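Local coordinates for antigen MTB48, Mycobacterial protein (Mycobacterium smegmatis, PDB 4WJ1) that is exported through the ESX-1 type VII secretion system and probably takes part in DNA conjugation in the recipient strain, at residues D161-Y166 against G211-E216. Numbering follows the deposited sequence.
Sequences DQWRDY and GRLAQE
The indole of Trp163 receives Leu213 over one face: the CD2 methyl of Leu213 lies 3.5 Å from the centroid of the five-membered ring, only 12° off the ring normal, a CH-pi contact. Two near-antiparallel helices of the EspB PPE domain, 154-178 and 187-230, pack here as part of an elongated helical bundle, their local axes 7.6 Å apart at an angle of 155°. The second flat group, the guanidinium of Arg164, has CA of Asp161 offset over one face and Asp165 OD1 at its edge, in plane. With CG anti to the backbone N (chi1 174°), Leu213 extends so that its CD2 methyl lies over the indole. Leu213 CD2 lies 3.5 Å from both Trp163 CD2 and Trp163 CE2, the two atoms of the ring fusion. Phe159 meets the same indole at a steep inclination, and Ala53 and Phe60 of helix 40-96, from the PE part of the chain, also touch it; Leu49 of that helix packs on Leu213.

Beside this buried patch, Ala214 CB sits 3.6 Å from both Arg164 N and Arg164 CB, and its small side chain lets the backbones come close, with 5.1 Å between Arg164 CA and Ala214 CA. Beyond CB, the exposed Arg164 side chain leaves the interface, bends at chi3 and folds back over its own helix. There NH1 forms a salt bridge with Asp161 OD1, while NE donates a 3.1 Å hydrogen bond to Asp165 OD1, meeting that oxygen from above the carboxylate plane.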
loop_
_atom_site.group_PDB
_atom_site.type_symbol
_atom_site.label_atom_id
_atom_site.label_comp_id
_atom_site.label_asym_id
_atom_site.label_seq_id
_atom_site.Cartn_x
_atom_site.Cartn_y
_atom_site.Cartn_z
ATOM N N ASP A 161 11.287 -2.042 -7.765
ATOM C CA ASP A 161 12.049 -2.695 -6.709
ATOM C C ASP A 161 11.580 -2.247 -5.325
ATOM O O ASP A 161 11.486 -3.057 -4.400
ATOM C CB ASP A 161 13.543 -2.401 -6.862
ATOM C CG ASP A 161 14.152 -3.027 -8.108
ATOM O OD1 ASP A 161 13.512 -3.886 -8.740
ATOM O OD2 ASP A 161 15.294 -2.664 -8.447
ATOM N N GLN A 162 11.292 -0.958 -5.175
ATOM C CA GLN A 162 10.936 -0.437 -3.867
ATOM C C GLN A 162 9.604 -0.993 -3.367
ATOM O O GLN A 162 9.443 -1.286 -2.190
ATOM C CB GLN A 162 10.862 1.082 -3.898
ATOM C CG GLN A 162 12.183 1.786 -4.025
ATOM C CD GLN A 162 12.019 3.264 -3.864
ATOM O OE1 GLN A 162 12.237 3.788 -2.788
ATOM N NE2 GLN A 162 11.604 3.950 -4.933
ATOM N N TRP A 163 8.650 -1.119 -4.277
ATOM C CA TRP A 163 7.347 -1.613 -3.922
ATOM C C TRP A 163 7.442 -3.093 -3.633
ATOM O O TRP A 163 6.914 -3.567 -2.620
ATOM C CB TRP A 163 6.335 -1.313 -5.018
ATOM C CG TRP A 163 5.793 0.057 -4.838
ATOM C CD1 TRP A 163 6.138 1.188 -5.532
ATOM C CD2 TRP A 163 4.829 0.471 -3.859
ATOM N NE1 TRP A 163 5.430 2.274 -5.059
ATOM C CE2 TRP A 163 4.623 1.856 -4.030
ATOM C CE3 TRP A 163 4.111 -0.200 -2.863
ATOM C CZ2 TRP A 163 3.740 2.577 -3.242
ATOM C CZ3 TRP A 163 3.234 0.517 -2.086
ATOM C CH2 TRP A 163 3.052 1.890 -2.277
ATOM N N ARG A 164 8.140 -3.817 -4.495
ATOM C CA ARG A 164 8.318 -5.244 -4.287
ATOM C C ARG A 164 8.883 -5.520 -2.901
ATOM O O ARG A 164 8.439 -6.430 -2.203
ATOM C CB ARG A 164 9.239 -5.832 -5.343
ATOM C CG ARG A 164 9.518 -7.312 -5.175
ATOM C CD ARG A 164 10.725 -7.712 -6.008
ATOM N NE ARG A 164 11.930 -7.081 -5.484
ATOM C CZ ARG A 164 12.955 -6.674 -6.225
ATOM N NH1 ARG A 164 12.929 -6.839 -7.544
ATOM N NH2 ARG A 164 14.004 -6.097 -5.643
ATOM N N ASP A 165 9.841 -4.704 -2.488
ATOM C CA ASP A 165 10.541 -4.980 -1.248
ATOM C C ASP A 165 9.814 -4.483 -0.040
ATOM O O ASP A 165 10.175 -4.822 1.087
ATOM C CB ASP A 165 11.916 -4.369 -1.289
ATOM C CG ASP A 165 12.806 -5.058 -2.277
ATOM O OD1 ASP A 165 12.595 -6.247 -2.598
ATOM O OD2 ASP A 165 13.731 -4.407 -2.726
ATOM N N TYR A 166 8.786 -3.680 -0.273
ATOM C CA TYR A 166 7.988 -3.154 0.820
ATOM C C TYR A 166 6.989 -4.204 1.293
ATOM O O TYR A 166 6.469 -4.121 2.399
ATOM C CB TYR A 166 7.260 -1.895 0.387
ATOM C CG TYR A 166 6.838 -1.018 1.538
ATOM C CD1 TYR A 166 7.766 -0.603 2.487
ATOM C CD2 TYR A 166 5.521 -0.587 1.670
ATOM C CE1 TYR A 166 7.394 0.206 3.536
ATOM C CE2 TYR A 166 5.146 0.232 2.711
ATOM C CZ TYR A 166 6.087 0.626 3.638
ATOM O OH TYR A 166 5.733 1.445 4.674
ATOM N N GLY A 211 3.145 -6.387 -3.633
ATOM C CA GLY A 211 3.609 -7.356 -4.605
ATOM C C GLY A 211 2.916 -7.146 -5.946
ATOM O O GLY A 211 3.550 -7.173 -7.000
ATOM N N ARG A 212 1.613 -6.910 -5.902
ATOM C CA ARG A 212 0.842 -6.734 -7.121
ATOM C C ARG A 212 1.239 -5.456 -7.863
ATOM O O ARG A 212 1.264 -5.439 -9.092
ATOM C CB ARG A 212 -0.667 -6.733 -6.813
ATOM C CG ARG A 212 -1.185 -8.083 -6.287
ATOM C CD ARG A 212 -2.712 -8.126 -6.095
ATOM N NE ARG A 212 -3.401 -7.792 -7.339
ATOM C CZ ARG A 212 -4.371 -6.886 -7.454
ATOM N NH1 ARG A 212 -4.802 -6.218 -6.383
ATOM N NH2 ARG A 212 -4.920 -6.655 -8.646
ATOM N N LEU A 213 1.545 -4.387 -7.133
ATOM C CA LEU A 213 1.930 -3.147 -7.801
ATOM C C LEU A 213 3.285 -3.358 -8.493
ATOM O O LEU A 213 3.479 -2.963 -9.640
ATOM C CB LEU A 213 1.981 -1.982 -6.810
ATOM C CG LEU A 213 2.501 -0.658 -7.374
ATOM C CD1 LEU A 213 1.750 -0.291 -8.633
ATOM C CD2 LEU A 213 2.411 0.460 -6.330
ATOM N N ALA A 214 4.198 -4.035 -7.806
ATOM C CA ALA A 214 5.482 -4.353 -8.386
ATOM C C ALA A 214 5.325 -5.199 -9.651
ATOM O O ALA A 214 6.021 -4.980 -10.632
ATOM C CB ALA A 214 6.370 -5.057 -7.361
ATOM N N GLN A 215 4.403 -6.154 -9.645
ATOM C CA GLN A 215 4.200 -6.976 -10.834
ATOM C C GLN A 215 3.692 -6.110 -11.980
ATOM O O GLN A 215 4.137 -6.254 -13.119
ATOM C CB GLN A 215 3.228 -8.130 -10.563
ATOM C CG GLN A 215 3.814 -9.250 -9.692
ATOM C CD GLN A 215 2.790 -10.351 -9.340
ATOM O OE1 GLN A 215 1.612 -10.073 -9.058
ATOM N NE2 GLN A 215 3.249 -11.604 -9.345
ATOM N N GLU A 216 2.772 -5.200 -11.673
ATOM C CA GLU A 216 2.255 -4.289 -12.681
ATOM C C GLU A 216 3.388 -3.425 -13.240
ATOM O O GLU A 216 3.499 -3.246 -14.450
ATOM C CB GLU A 216 1.136 -3.422 -12.102
ATOM C CG GLU A 216 -0.114 -4.207 -11.645
ATOM C CD GLU A 216 -0.608 -5.195 -12.703
ATOM O OE1 GLU A 216 -1.437 -4.799 -13.544
ATOM O OE2 GLU A 216 -0.170 -6.367 -12.698
#